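Local structure of neurotoxin (Clostridium botulinum, 2QN0) at residues P47-R52 and T159-N164; R303-T308 and G338-N343; R100-E105 and F361-I366. The protein cleaves SNARE proteins of nerve terminals, probably both syntaxin and SNAP-25, as the zinc-dependent light-chain protease of botulinum neurotoxin type C1. One frame throughout, in Å; residues are numbered along the deposited sequence.

Followed from the N terminus, the chain leaves strand 43-46 into residues 47-52 and enters helix 101-112 through residues 100-105. It then reaches residues 159-164, where interaction 1 closes and joins loops that follow two neighbouring strands of the mixed sheet. Interaction 3 is still open here, so the two cross. Beyond the zinc-binding helix 223-238, interaction 2 opens and closes within the span of interaction 3, linking the end of helix 283-304 to the hairpin strand 340-341. Residues 361-366 finally close interaction 3, bringing helices 101-112 and 360-366 together. Interactions 1 and 3 lie on opposite sides of the chain's centre, their nearest atoms about 17 Å apart.

Interaction 1 (P47-R52 and T159-N164); sequences PDRFSR and TGPREN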
ATOM      1  N   PRO A  47      -5.412  -4.105  12.518  1.00 18.65           N
ATOM      2  CA  PRO A  47      -4.199  -4.755  13.032  1.00 18.72           C
ATOM      3  C   PRO A  47      -4.270  -6.269  13.213  1.00 19.18           C
ATOM      4  O   PRO A  47      -3.837  -6.786  14.242  1.00 21.17           O
ATOM      5  CB  PRO A  47      -3.959  -4.046  14.374  1.00 19.88           C
ATOM      6  CG  PRO A  47      -4.880  -2.850  14.360  1.00 24.78           C
ATOM      7  CD  PRO A  47      -6.063  -3.327  13.583  1.00 19.72           C
ATOM      8  N   ASP A  48      -4.802  -6.976  12.220  1.00 18.84           N
ATOM      9  CA  ASP A  48      -4.924  -8.434  12.290  1.00 17.84           C
ATOM     10  C   ASP A  48      -4.175  -9.110  11.144  1.00 20.36           C
ATOM     11  O   ASP A  48      -3.878  -8.480  10.128  1.00 18.29           O
ATOM     12  CB  ASP A  48      -6.386  -8.877  12.161  1.00 19.25           C
ATOM     13  CG  ASP A  48      -7.288  -8.300  13.226  1.00 21.21           C
ATOM     14  OD1 ASP A  48      -6.786  -7.733  14.220  1.00 24.41           O
ATOM     15  OD2 ASP A  48      -8.519  -8.433  13.057  1.00 22.54           O
ATOM     16  N   ARG A  49      -3.884 -10.398  11.304  1.00 17.81           N
ATOM     17  CA  ARG A  49      -3.239 -11.152  10.234  1.00 19.05           C
ATOM     18  C   ARG A  49      -4.345 -11.291   9.186  1.00 19.05           C
ATOM     19  O   ARG A  49      -5.530 -11.329   9.531  1.00 19.03           O
ATOM     20  CB  ARG A  49      -2.777 -12.530  10.730  1.00 20.07           C
ATOM     21  CG  ARG A  49      -1.639 -12.472  11.746  1.00 19.25           C
ATOM     22  CD  ARG A  49      -0.378 -11.840  11.148  1.00 20.57           C
ATOM     23  NE  ARG A  49       0.275 -12.714  10.170  1.00 20.99           N
ATOM     24  CZ  ARG A  49       1.044 -13.751  10.491  1.00 24.20           C
ATOM     25  NH1 ARG A  49       1.265 -14.047  11.766  1.00 22.74           N
ATOM     26  NH2 ARG A  49       1.596 -14.494   9.536  1.00 21.65           N
ATOM     27  N   PHE A  50      -3.961 -11.368   7.914  1.00 19.25           N
ATOM     28  CA  PHE A  50      -4.923 -11.440   6.815  1.00 19.06           C
ATOM     29  C   PHE A  50      -4.608 -12.585   5.854  1.00 19.03           C
ATOM     30  O   PHE A  50      -3.447 -12.864   5.573  1.00 19.70           O
ATOM     31  CB  PHE A  50      -4.888 -10.105   6.049  1.00 17.60           C
ATOM     32  CG  PHE A  50      -5.878 -10.004   4.913  1.00 18.48           C
ATOM     33  CD1 PHE A  50      -7.209  -9.676   5.155  1.00 20.31           C
ATOM     34  CD2 PHE A  50      -5.465 -10.194   3.596  1.00 19.62           C
ATOM     35  CE1 PHE A  50      -8.116  -9.533   4.102  1.00 21.24           C
ATOM     36  CE2 PHE A  50      -6.366 -10.054   2.534  1.00 18.30           C
ATOM     37  CZ  PHE A  50      -7.694  -9.722   2.789  1.00 19.59           C
ATOM     38  N   SER A  51      -5.644 -13.245   5.351  1.00 19.46           N
ATOM     39  CA  SER A  51      -5.440 -14.331   4.401  1.00 20.66           C
ATOM     40  C   SER A  51      -6.584 -14.433   3.408  1.00 21.68           C
ATOM     41  O   SER A  51      -7.719 -14.053   3.705  1.00 20.41           O
ATOM     42  CB  SER A  51      -5.279 -15.670   5.123  1.00 23.90           C
ATOM     43  OG  SER A  51      -5.091 -16.719   4.183  1.00 23.01           O
ATOM     44  N   ARG A  52      -6.268 -14.938   2.220  1.00 22.73           N
ATOM     45  CA  ARG A  52      -7.253 -15.121   1.165  1.00 24.92           C
ATOM     46  C   ARG A  52      -7.388 -16.605   0.839  1.00 27.15           C
ATOM     47  O   ARG A  52      -8.189 -16.992  -0.011  1.00 27.41           O
ATOM     48  CB  ARG A  52      -6.832 -14.351  -0.091  1.00 24.35           C
ATOM     49  CG  ARG A  52      -6.914 -12.835   0.060  1.00 23.78           C
ATOM     50  CD  ARG A  52      -8.359 -12.408   0.256  1.00 24.74           C
ATOM     51  NE  ARG A  52      -9.178 -12.826  -0.876  1.00 27.23           N
ATOM     52  CZ  ARG A  52     -10.308 -13.515  -0.769  1.00 28.13           C
ATOM     53  NH1 ARG A  52     -10.767 -13.869   0.425  1.00 26.84           N
ATOM     54  NH2 ARG A  52     -10.975 -13.860  -1.861  1.00 29.46           N
ATOM     55  N   THR A 159      -3.592  -3.904   6.769  1.00 15.86           N
ATOM     56  CA  THR A 159      -3.748  -5.021   7.697  1.00 17.00           C
ATOM     57  C   THR A 159      -2.374  -5.576   8.022  1.00 16.50           C
ATOM     58  O   THR A 159      -1.369  -5.157   7.442  1.00 15.45           O
ATOM     59  CB  THR A 159      -4.554  -6.197   7.094  1.00 18.68           C
ATOM     60  OG1 THR A 159      -3.738  -6.901   6.146  1.00 19.31           O
ATOM     61  CG2 THR A 159      -5.807  -5.697   6.402  1.00 19.32           C
ATOM     62  N   GLY A 160      -2.344  -6.519   8.955  1.00 16.21           N
ATOM     63  CA  GLY A 160      -1.097  -7.160   9.310  1.00 15.72           C
ATOM     64  C   GLY A 160      -0.743  -8.096   8.167  1.00 16.96           C
ATOM     65  O   GLY A 160      -1.537  -8.262   7.234  1.00 16.96           O
ATOM     66  N   PRO A 161       0.424  -8.746   8.220  1.00 17.01           N
ATOM     67  CA  PRO A 161       0.890  -9.668   7.180  1.00 18.38           C
ATOM     68  C   PRO A 161       0.004 -10.874   6.914  1.00 18.29           C
ATOM     69  O   PRO A 161      -0.824 -11.266   7.743  1.00 17.92           O
ATOM     70  CB  PRO A 161       2.261 -10.113   7.692  1.00 18.24           C
ATOM     71  CG  PRO A 161       2.681  -9.015   8.606  1.00 19.33           C
ATOM     72  CD  PRO A 161       1.405  -8.660   9.313  1.00 17.48           C
ATOM     73  N   ARG A 162       0.195 -11.461   5.740  1.00 16.94           N
ATOM     74  CA  ARG A 162      -0.523 -12.666   5.366  1.00 19.05           C
ATOM     75  C   ARG A 162       0.377 -13.791   5.877  1.00 19.70           C
ATOM     76  O   ARG A 162       1.098 -13.602   6.859  1.00 20.80           O
ATOM     77  CB  ARG A 162      -0.681 -12.755   3.848  1.00 17.97           C
ATOM     78  CG  ARG A 162      -1.483 -11.605   3.233  1.00 19.58           C
ATOM     79  CD  ARG A 162      -1.946 -11.980   1.834  1.00 21.47           C
ATOM     80  NE  ARG A 162      -2.632 -10.896   1.132  1.00 23.86           N
ATOM     81  CZ  ARG A 162      -3.304 -11.065  -0.005  1.00 24.32           C
ATOM     82  NH1 ARG A 162      -3.379 -12.269  -0.558  1.00 26.24           N
ATOM     83  NH2 ARG A 162      -3.896 -10.037  -0.594  1.00 24.16           N
ATOM     84  N   GLU A 163       0.360 -14.943   5.212  1.00 20.48           N
ATOM     85  CA  GLU A 163       1.184 -16.073   5.642  1.00 22.50           C
ATOM     86  C   GLU A 163       2.673 -15.744   5.778  1.00 22.65           C
ATOM     87  O   GLU A 163       3.271 -15.988   6.830  1.00 23.35           O
ATOM     88  CB  GLU A 163       1.001 -17.262   4.689  1.00 23.44           C
ATOM     89  CG  GLU A 163      -0.351 -17.973   4.809  1.00 25.24           C
ATOM     90  CD  GLU A 163      -1.487 -17.257   4.091  1.00 26.27           C
ATOM     91  OE1 GLU A 163      -1.257 -16.170   3.523  1.00 27.87           O
ATOM     92  OE2 GLU A 163      -2.620 -17.790   4.092  1.00 26.10           O
ATOM     93  N   ASN A 164       3.273 -15.196   4.724  1.00 21.63           N
ATOM     94  CA  ASN A 164       4.693 -14.841   4.753  1.00 20.98           C
ATOM     95  C   ASN A 164       4.848 -13.417   5.286  1.00 22.25           C
ATOM     96  O   ASN A 164       4.526 -12.446   4.602  1.00 20.22           O
ATOM     97  CB  ASN A 164       5.294 -14.945   3.344  1.00 22.34           C
ATOM     98  CG  ASN A 164       6.797 -14.739   3.333  1.00 21.56           C
ATOM     99  OD1 ASN A 164       7.387 -14.330   4.332  1.00 21.57           O
ATOM    100  ND2 ASN A 164       7.427 -15.009   2.191  1.00 21.74           N
TER
HETATM  101  O   HOH W   1       3.199 -16.759   9.519  1.00 25.76           O
HETATM  102  O   HOH W   2      -3.316 -15.207   1.550  1.00 22.91           O
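Arg49 passes Gly160 with CA atoms 4.6 Å apart, and Phe50 lies similarly near Arg162, as the two chains run with end-to-end directions 58° apart. They are the loops that follow neighbouring parallel strands, 43-46 and 156-159, in the mixed beta sheet of this clostridial zinc protease. Gly160 has no side chain to keep Asp48 away, and its N donates to Asp48 O at 2.8 Å. Pro161 O is gripped twice, by Phe50 N and by Arg49 NE at 3.0 Å, the donors arriving from opposite faces of the carbonyl plane. Bends at chi2 and chi3 curl the Arg49 chain back so that NE faces this oxygen. The same guanidinium then sends NH2 to Arg162 O at 2.9 Å, nearly straight at 172°, and a water joins NH2 to Glu163 O. NH1 is bound to Asp73 O and Tyr76 O as well, and the oxygens of Pro161, Arg162 and Glu163 lie near the plane at the edge of the guanidinium; an arginine, with its several N-H groups in one plane, suits such a place. The Arg162 chain runs beside Phe50, both pointing the same way. Its NE lies at the edge of the Phe50 ring, whereas Phe50 CE2 and Arg52 CG lie over one face of the Arg162 guanidinium, Arg52 CG being 3.6 Å from Arg162 NH1. Buried Phe50 O has no conventional donor; Arg162 CA offers a short CA-H...O contact of 2.9 Å instead. Glu163 takes part through its carboxylate: a second water links OE1 to Arg52 N, and Asn53 ND2 also binds OE2. Ser51 OG donates to the syn side of Glu163 OE2 at 2.7 Å, lying 26° out of the carboxylate plane.

Interaction 2 (R303-T308 and G338-N343); sequences RLNSIT and GEVTVN
Asn305 and Val340 are joined by a pair of hydrogen bonds in which a side-chain amide meets the backbone of a single residue. Val340 N donates to Asn305 OD1 at 2.7 Å, and Asn305 ND2 returns a bond to Val340 O at 3.1 Å. Both lie in the acceptor's carbonyl plane, on a lone pair, and both are nearly straight, the first at 168°. Asparagine suits the place because its flat end presents an acceptor and a donor side by side, matching the strand's own N-H and C=O. A water adds a third link, donating to Asn305 OD1 and to Gly338 O. Apolar contact is slighter: Leu304 CB stands 4.3 Å from Val340 CG2, and both side chains also pack on helix 319-330. Beside the amide, the Glu339 chain crosses Asn305 at about a right angle, with Glu339 CG 3.6 Å from Asn305 ND2. Thr341 bonds through its backbone to Val333, in the partner strand. The contact joins the turn that follows helix 283-304 to a two-stranded antiparallel hairpin, 333-334 with 340-341, the Asn305 amide pairing with Val340 N and O much as a neighbouring strand's backbone would.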
ATOM      1  N   ARG A 303     -19.136   8.476 -18.704  1.00 23.55           N
ATOM      2  CA  ARG A 303     -20.052   8.052 -17.653  1.00 22.59           C
ATOM      3  C   ARG A 303     -20.497   9.264 -16.842  1.00 22.33           C
ATOM      4  O   ARG A 303     -21.681   9.417 -16.548  1.00 23.52           O
ATOM      5  CB  ARG A 303     -19.380   7.029 -16.726  1.00 21.09           C
ATOM      6  CG  ARG A 303     -19.304   5.610 -17.284  1.00 21.61           C
ATOM      7  CD  ARG A 303     -18.498   4.703 -16.356  1.00 20.84           C
ATOM      8  NE  ARG A 303     -18.417   3.322 -16.828  1.00 21.02           N
ATOM      9  CZ  ARG A 303     -19.297   2.368 -16.534  1.00 20.90           C
ATOM     10  NH1 ARG A 303     -20.344   2.633 -15.764  1.00 21.39           N
ATOM     11  NH2 ARG A 303     -19.121   1.140 -17.003  1.00 21.90           N
ATOM     12  N   LEU A 304     -19.549  10.131 -16.494  1.00 21.25           N
ATOM     13  CA  LEU A 304     -19.867  11.314 -15.703  1.00 23.03           C
ATOM     14  C   LEU A 304     -20.869  12.238 -16.391  1.00 24.94           C
ATOM     15  O   LEU A 304     -21.530  13.045 -15.736  1.00 24.53           O
ATOM     16  CB  LEU A 304     -18.591  12.084 -15.357  1.00 21.52           C
ATOM     17  CG  LEU A 304     -17.647  11.367 -14.379  1.00 21.06           C
ATOM     18  CD1 LEU A 304     -16.393  12.197 -14.171  1.00 20.36           C
ATOM     19  CD2 LEU A 304     -18.367  11.126 -13.044  1.00 19.98           C
ATOM     20  N   ASN A 305     -20.985  12.121 -17.710  1.00 25.20           N
ATOM     21  CA  ASN A 305     -21.934  12.944 -18.452  1.00 25.87           C
ATOM     22  C   ASN A 305     -23.264  12.212 -18.594  1.00 26.81           C
ATOM     23  O   ASN A 305     -24.206  12.742 -19.182  1.00 28.24           O
ATOM     24  CB  ASN A 305     -21.413  13.261 -19.860  1.00 25.50           C
ATOM     25  CG  ASN A 305     -20.216  14.181 -19.855  1.00 24.41           C
ATOM     26  OD1 ASN A 305     -20.188  15.185 -19.144  1.00 27.33           O
ATOM     27  ND2 ASN A 305     -19.220  13.853 -20.671  1.00 25.67           N
ATOM     28  N   SER A 306     -23.343  11.000 -18.048  1.00 25.98           N
ATOM     29  CA  SER A 306     -24.553  10.190 -18.175  1.00 25.71           C
ATOM     30  C   SER A 306     -25.214   9.720 -16.882  1.00 25.13           C
ATOM     31  O   SER A 306     -26.231   9.028 -16.933  1.00 24.73           O
ATOM     32  CB  SER A 306     -24.241   8.951 -19.019  1.00 26.11           C
ATOM     33  OG  SER A 306     -23.478   9.293 -20.164  1.00 28.49           O
ATOM     34  N   ILE A 307     -24.659  10.080 -15.730  1.00 23.92           N
ATOM     35  CA  ILE A 307     -25.232   9.616 -14.468  1.00 23.57           C
ATOM     36  C   ILE A 307     -26.638  10.130 -14.174  1.00 23.83           C
ATOM     37  O   ILE A 307     -26.869  11.336 -14.110  1.00 24.28           O
ATOM     38  CB  ILE A 307     -24.335   9.980 -13.265  1.00 22.11           C
ATOM     39  CG1 ILE A 307     -22.886   9.561 -13.538  1.00 20.22           C
ATOM     40  CG2 ILE A 307     -24.845   9.271 -12.022  1.00 21.26           C
ATOM     41  CD1 ILE A 307     -22.707   8.069 -13.784  1.00 20.38           C
ATOM     42  N   THR A 308     -27.565   9.197 -13.972  1.00 24.82           N
ATOM     43  CA  THR A 308     -28.952   9.538 -13.667  1.00 26.58           C
ATOM     44  C   THR A 308     -29.458   8.778 -12.446  1.00 28.19           C
ATOM     45  O   THR A 308     -30.487   9.131 -11.867  1.00 29.28           O
ATOM     46  CB  THR A 308     -29.884   9.194 -14.837  1.00 25.62           C
ATOM     47  OG1 THR A 308     -29.871   7.779 -15.051  1.00 26.42           O
ATOM     48  CG2 THR A 308     -29.434   9.901 -16.100  1.00 27.12           C
ATOM     49  N   GLY A 338     -21.028  22.333 -19.809  1.00 43.43           N
ATOM     50  CA  GLY A 338     -21.205  21.455 -18.668  1.00 40.70           C
ATOM     51  C   GLY A 338     -20.718  20.043 -18.938  1.00 38.89           C
ATOM     52  O   GLY A 338     -20.678  19.207 -18.034  1.00 37.84           O
ATOM     53  N   GLU A 339     -20.349  19.768 -20.185  1.00 36.89           N
ATOM     54  CA  GLU A 339     -19.861  18.443 -20.546  1.00 35.31           C
ATOM     55  C   GLU A 339     -18.463  18.217 -19.982  1.00 32.12           C
ATOM     56  O   GLU A 339     -17.618  19.112 -20.009  1.00 31.04           O
ATOM     57  CB  GLU A 339     -19.826  18.275 -22.066  1.00 38.96           C
ATOM     58  CG  GLU A 339     -19.337  16.903 -22.509  1.00 44.47           C
ATOM     59  CD  GLU A 339     -19.294  16.751 -24.014  1.00 48.61           C
ATOM     60  OE1 GLU A 339     -18.630  17.576 -24.675  1.00 50.60           O
ATOM     61  OE2 GLU A 339     -19.919  15.804 -24.536  1.00 50.23           O
ATOM     62  N   VAL A 340     -18.230  17.015 -19.469  1.00 28.67           N
ATOM     63  CA  VAL A 340     -16.938  16.660 -18.898  1.00 26.21           C
ATOM     64  C   VAL A 340     -16.032  16.085 -19.982  1.00 24.72           C
ATOM     65  O   VAL A 340     -16.393  15.116 -20.648  1.00 25.79           O
ATOM     66  CB  VAL A 340     -17.094  15.606 -17.783  1.00 24.81           C
ATOM     67  CG1 VAL A 340     -15.731  15.270 -17.188  1.00 23.74           C
ATOM     68  CG2 VAL A 340     -18.032  16.129 -16.697  1.00 24.68           C
ATOM     69  N   THR A 341     -14.856  16.680 -20.148  1.00 25.41           N
ATOM     70  CA  THR A 341     -13.908  16.207 -21.150  1.00 26.76           C
ATOM     71  C   THR A 341     -12.532  15.950 -20.548  1.00 26.82           C
ATOM     72  O   THR A 341     -12.183  16.498 -19.499  1.00 24.41           O
ATOM     73  CB  THR A 341     -13.748  17.224 -22.296  1.00 26.24           C
ATOM     74  OG1 THR A 341     -13.258  18.463 -21.772  1.00 27.71           O
ATOM     75  CG2 THR A 341     -15.087  17.465 -22.985  1.00 28.81           C
ATOM     76  N   VAL A 342     -11.752  15.114 -21.224  1.00 27.39           N
ATOM     77  CA  VAL A 342     -10.408  14.786 -20.773  1.00 28.37           C
ATOM     78  C   VAL A 342      -9.388  15.673 -21.478  1.00 30.22           C
ATOM     79  O   VAL A 342      -9.365  15.756 -22.706  1.00 31.44           O
ATOM     80  CB  VAL A 342     -10.055  13.312 -21.076  1.00 27.83           C
ATOM     81  CG1 VAL A 342      -8.680  12.986 -20.514  1.00 29.20           C
ATOM     82  CG2 VAL A 342     -11.107  12.386 -20.485  1.00 29.03           C
ATOM     83  N   ASN A 343      -8.556  16.348 -20.695  1.00 29.93           N
ATOM     84  CA  ASN A 343      -7.511  17.206 -21.240  1.00 29.96           C
ATOM     85  C   ASN A 343      -6.239  16.362 -21.230  1.00 31.18           C
ATOM     86  O   ASN A 343      -5.767  15.963 -20.166  1.00 29.47           O
ATOM     87  CB  ASN A 343      -7.343  18.447 -20.360  1.00 31.76           C
ATOM     88  CG  ASN A 343      -6.210  19.345 -20.823  1.00 34.15           C
ATOM     89  OD1 ASN A 343      -5.041  18.962 -20.782  1.00 34.65           O
ATOM     90  ND2 ASN A 343      -6.554  20.550 -21.265  1.00 35.04           N
TER
HETATM   91  O   HOH W   3     -21.848  16.727 -17.720  1.00 30.65           O

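Interaction 3 (R100-E105 and F361-I366); sequences REIGEE and FNYAKI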
ATOM      1  N   ARG A 100       7.235  15.006   5.379  1.00 19.26           N
ATOM      2  CA  ARG A 100       7.775  15.607   4.155  1.00 20.83           C
ATOM      3  C   ARG A 100       6.601  15.905   3.228  1.00 19.79           C
ATOM      4  O   ARG A 100       5.604  15.186   3.228  1.00 18.63           O
ATOM      5  CB  ARG A 100       8.754  14.664   3.441  1.00 24.06           C
ATOM      6  CG  ARG A 100       9.896  14.152   4.306  1.00 30.15           C
ATOM      7  CD  ARG A 100      10.609  15.262   5.030  1.00 33.19           C
ATOM      8  NE  ARG A 100      11.506  14.739   6.056  1.00 36.82           N
ATOM      9  CZ  ARG A 100      12.736  14.293   5.830  1.00 38.15           C
ATOM     10  NH1 ARG A 100      13.236  14.306   4.600  1.00 40.96           N
ATOM     11  NH2 ARG A 100      13.468  13.835   6.840  1.00 36.89           N
ATOM     12  N   GLU A 101       6.727  16.956   2.424  1.00 19.61           N
ATOM     13  CA  GLU A 101       5.647  17.347   1.528  1.00 21.15           C
ATOM     14  C   GLU A 101       5.133  16.255   0.597  1.00 19.98           C
ATOM     15  O   GLU A 101       3.924  16.127   0.405  1.00 18.59           O
ATOM     16  CB  GLU A 101       6.065  18.563   0.697  1.00 26.33           C
ATOM     17  CG  GLU A 101       6.432  19.776   1.533  1.00 35.34           C
ATOM     18  CD  GLU A 101       6.533  21.044   0.708  1.00 40.84           C
ATOM     19  OE1 GLU A 101       7.243  21.033  -0.320  1.00 43.43           O
ATOM     20  OE2 GLU A 101       5.904  22.053   1.092  1.00 43.62           O
ATOM     21  N   ILE A 102       6.030  15.470   0.012  1.00 18.14           N
ATOM     22  CA  ILE A 102       5.579  14.432  -0.905  1.00 16.92           C
ATOM     23  C   ILE A 102       4.759  13.373  -0.171  1.00 16.84           C
ATOM     24  O   ILE A 102       3.782  12.854  -0.710  1.00 17.10           O
ATOM     25  CB  ILE A 102       6.766  13.777  -1.657  1.00 17.98           C
ATOM     26  CG1 ILE A 102       6.229  12.962  -2.839  1.00 16.26           C
ATOM     27  CG2 ILE A 102       7.586  12.899  -0.714  1.00 16.46           C
ATOM     28  CD1 ILE A 102       7.300  12.534  -3.826  1.00 18.64           C
ATOM     29  N   GLY A 103       5.146  13.075   1.067  1.00 16.14           N
ATOM     30  CA  GLY A 103       4.419  12.094   1.854  1.00 15.93           C
ATOM     31  C   GLY A 103       3.064  12.637   2.267  1.00 16.35           C
ATOM     32  O   GLY A 103       2.078  11.904   2.324  1.00 15.79           O
ATOM     33  N   GLU A 104       3.009  13.928   2.572  1.00 16.61           N
ATOM     34  CA  GLU A 104       1.746  14.547   2.954  1.00 17.15           C
ATOM     35  C   GLU A 104       0.787  14.476   1.766  1.00 16.52           C
ATOM     36  O   GLU A 104      -0.403  14.206   1.932  1.00 16.06           O
ATOM     37  CB  GLU A 104       1.966  16.007   3.358  1.00 19.98           C
ATOM     38  CG  GLU A 104       0.706  16.687   3.870  1.00 27.82           C
ATOM     39  CD  GLU A 104       0.920  18.153   4.194  1.00 33.25           C
ATOM     40  OE1 GLU A 104       1.906  18.471   4.893  1.00 36.02           O
ATOM     41  OE2 GLU A 104       0.099  18.986   3.754  1.00 37.93           O
ATOM     42  N   GLU A 105       1.309  14.708   0.565  1.00 16.55           N
ATOM     43  CA  GLU A 105       0.483  14.665  -0.642  1.00 17.02           C
ATOM     44  C   GLU A 105       0.020  13.236  -0.919  1.00 15.38           C
ATOM     45  O   GLU A 105      -1.124  13.012  -1.316  1.00 16.75           O
ATOM     46  CB  GLU A 105       1.266  15.212  -1.841  1.00 18.50           C
ATOM     47  CG  GLU A 105       0.467  15.302  -3.140  1.00 22.55           C
ATOM     48  CD  GLU A 105      -0.765  16.194  -3.028  1.00 27.17           C
ATOM     49  OE1 GLU A 105      -0.703  17.221  -2.318  1.00 29.94           O
ATOM     50  OE2 GLU A 105      -1.793  15.875  -3.665  1.00 29.73           O
ATOM     51  N   PHE A 361      12.062   4.873  -5.054  1.00 14.50           N
ATOM     52  CA  PHE A 361      13.358   5.430  -5.426  1.00 15.38           C
ATOM     53  C   PHE A 361      13.431   6.930  -5.136  1.00 15.76           C
ATOM     54  O   PHE A 361      14.432   7.427  -4.618  1.00 14.86           O
ATOM     55  CB  PHE A 361      13.604   5.186  -6.919  1.00 16.03           C
ATOM     56  CG  PHE A 361      14.996   5.527  -7.368  1.00 16.91           C
ATOM     57  CD1 PHE A 361      16.035   4.615  -7.207  1.00 19.59           C
ATOM     58  CD2 PHE A 361      15.270   6.764  -7.940  1.00 19.59           C
ATOM     59  CE1 PHE A 361      17.331   4.932  -7.612  1.00 20.32           C
ATOM     60  CE2 PHE A 361      16.562   7.088  -8.347  1.00 21.47           C
ATOM     61  CZ  PHE A 361      17.593   6.170  -8.182  1.00 20.52           C
ATOM     62  N   ASN A 362      12.369   7.651  -5.481  1.00 14.60           N
ATOM     63  CA  ASN A 362      12.327   9.089  -5.259  1.00 15.39           C
ATOM     64  C   ASN A 362      12.200   9.388  -3.766  1.00 16.55           C
ATOM     65  O   ASN A 362      12.826  10.318  -3.259  1.00 17.15           O
ATOM     66  CB  ASN A 362      11.157   9.701  -6.041  1.00 17.09           C
ATOM     67  CG  ASN A 362      11.245  11.212  -6.147  1.00 18.38           C
ATOM     68  OD1 ASN A 362      12.338  11.785  -6.135  1.00 19.75           O
ATOM     69  ND2 ASN A 362      10.091  11.867  -6.276  1.00 19.22           N
ATOM     70  N   TYR A 363      11.407   8.593  -3.053  1.00 14.91           N
ATOM     71  CA  TYR A 363      11.248   8.823  -1.616  1.00 15.41           C
ATOM     72  C   TYR A 363      12.584   8.688  -0.884  1.00 16.55           C
ATOM     73  O   TYR A 363      12.877   9.464   0.024  1.00 15.94           O
ATOM     74  CB  TYR A 363      10.245   7.839  -0.998  1.00 14.56           C
ATOM     75  CG  TYR A 363       8.867   7.850  -1.626  1.00 12.84           C
ATOM     76  CD1 TYR A 363       8.325   9.021  -2.161  1.00 12.13           C
ATOM     77  CD2 TYR A 363       8.093   6.691  -1.661  1.00 13.13           C
ATOM     78  CE1 TYR A 363       7.044   9.032  -2.719  1.00 12.94           C
ATOM     79  CE2 TYR A 363       6.815   6.694  -2.209  1.00 12.54           C
ATOM     80  CZ  TYR A 363       6.298   7.866  -2.738  1.00 12.73           C
ATOM     81  OH  TYR A 363       5.032   7.863  -3.284  1.00 14.79           O
ATOM     82  N   ALA A 364      13.394   7.707  -1.275  1.00 16.28           N
ATOM     83  CA  ALA A 364      14.687   7.499  -0.621  1.00 16.20           C
ATOM     84  C   ALA A 364      15.529   8.767  -0.669  1.00 17.86           C
ATOM     85  O   ALA A 364      16.201   9.112   0.303  1.00 19.05           O
ATOM     86  CB  ALA A 364      15.440   6.341  -1.280  1.00 16.41           C
ATOM     87  N   LYS A 365      15.491   9.461  -1.802  1.00 17.74           N
ATOM     88  CA  LYS A 365      16.245  10.698  -1.954  1.00 19.07           C
ATOM     89  C   LYS A 365      15.623  11.822  -1.129  1.00 18.86           C
ATOM     90  O   LYS A 365      16.320  12.544  -0.416  1.00 18.85           O
ATOM     91  CB  LYS A 365      16.285  11.122  -3.426  1.00 21.60           C
ATOM     92  CG  LYS A 365      17.059  10.169  -4.325  1.00 25.78           C
ATOM     93  CD  LYS A 365      17.094  10.661  -5.769  1.00 31.13           C
ATOM     94  CE  LYS A 365      15.706  10.693  -6.389  1.00 33.58           C
ATOM     95  NZ  LYS A 365      15.740  11.149  -7.809  1.00 37.05           N
ATOM     96  N   ILE A 366      14.307  11.962  -1.222  1.00 17.87           N
ATOM     97  CA  ILE A 366      13.606  13.020  -0.502  1.00 18.34           C
ATOM     98  C   ILE A 366      13.687  12.911   1.021  1.00 19.23           C
ATOM     99  O   ILE A 366      13.877  13.919   1.706  1.00 19.49           O
ATOM    100  CB  ILE A 366      12.133  13.087  -0.953  1.00 17.90           C
ATOM    101  CG1 ILE A 366      12.081  13.488  -2.432  1.00 18.15           C
ATOM    102  CG2 ILE A 366      11.357  14.091  -0.096  1.00 18.80           C
ATOM    103  CD1 ILE A 366      10.700  13.428  -3.042  1.00 18.50           C
TER
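Ile102 reaches from helix 101-112 into the surface of helix 360-366, and its CD1 does most of the touching. With CG1 anti to the backbone N (chi1 -166°) and the chain extended beyond it, CD1 is carried well out from its own helix. There it meets Ile366 CD1 at 3.6 Å, the two side chains crossing at about a right angle, while CG2 of each isoleucine approaches the other at 4.0 Å. Ile102 CD1 also lies at the edge of the Tyr363 ring, 3.7 Å from Tyr363 CE1. Branched isoleucines suit this site, since each offers two methyl ends to fill the interval between segments 101-105 and 361-366, whose axes approach to 11.0 Å with N-to-C directions 136° apart. Outside this cluster contacts thin out: Arg100 CB and Ile366 CG2 are 4.4 Å apart, and most of the touching residues are partly exposed. Arg100, its chain bent at chi2, brings NH1 to 3.0 Å from Ile366 O, at the guanidinium edge, and bonds through NH2 to Gln396 O. Asn362 ND2 donates to Ile357 O and touches Ile102 CD1 at 3.8 Å. Beyond its edge contact with Ile102, buried Tyr363 packs on Leu225 and Met228 and bonds through OH to Asn232 OD1, so helix 360-366 rests against helix 223-238, which carries the zinc ligands His229 and His233, with helix 101-112 meeting helix 360-366 through Ile102.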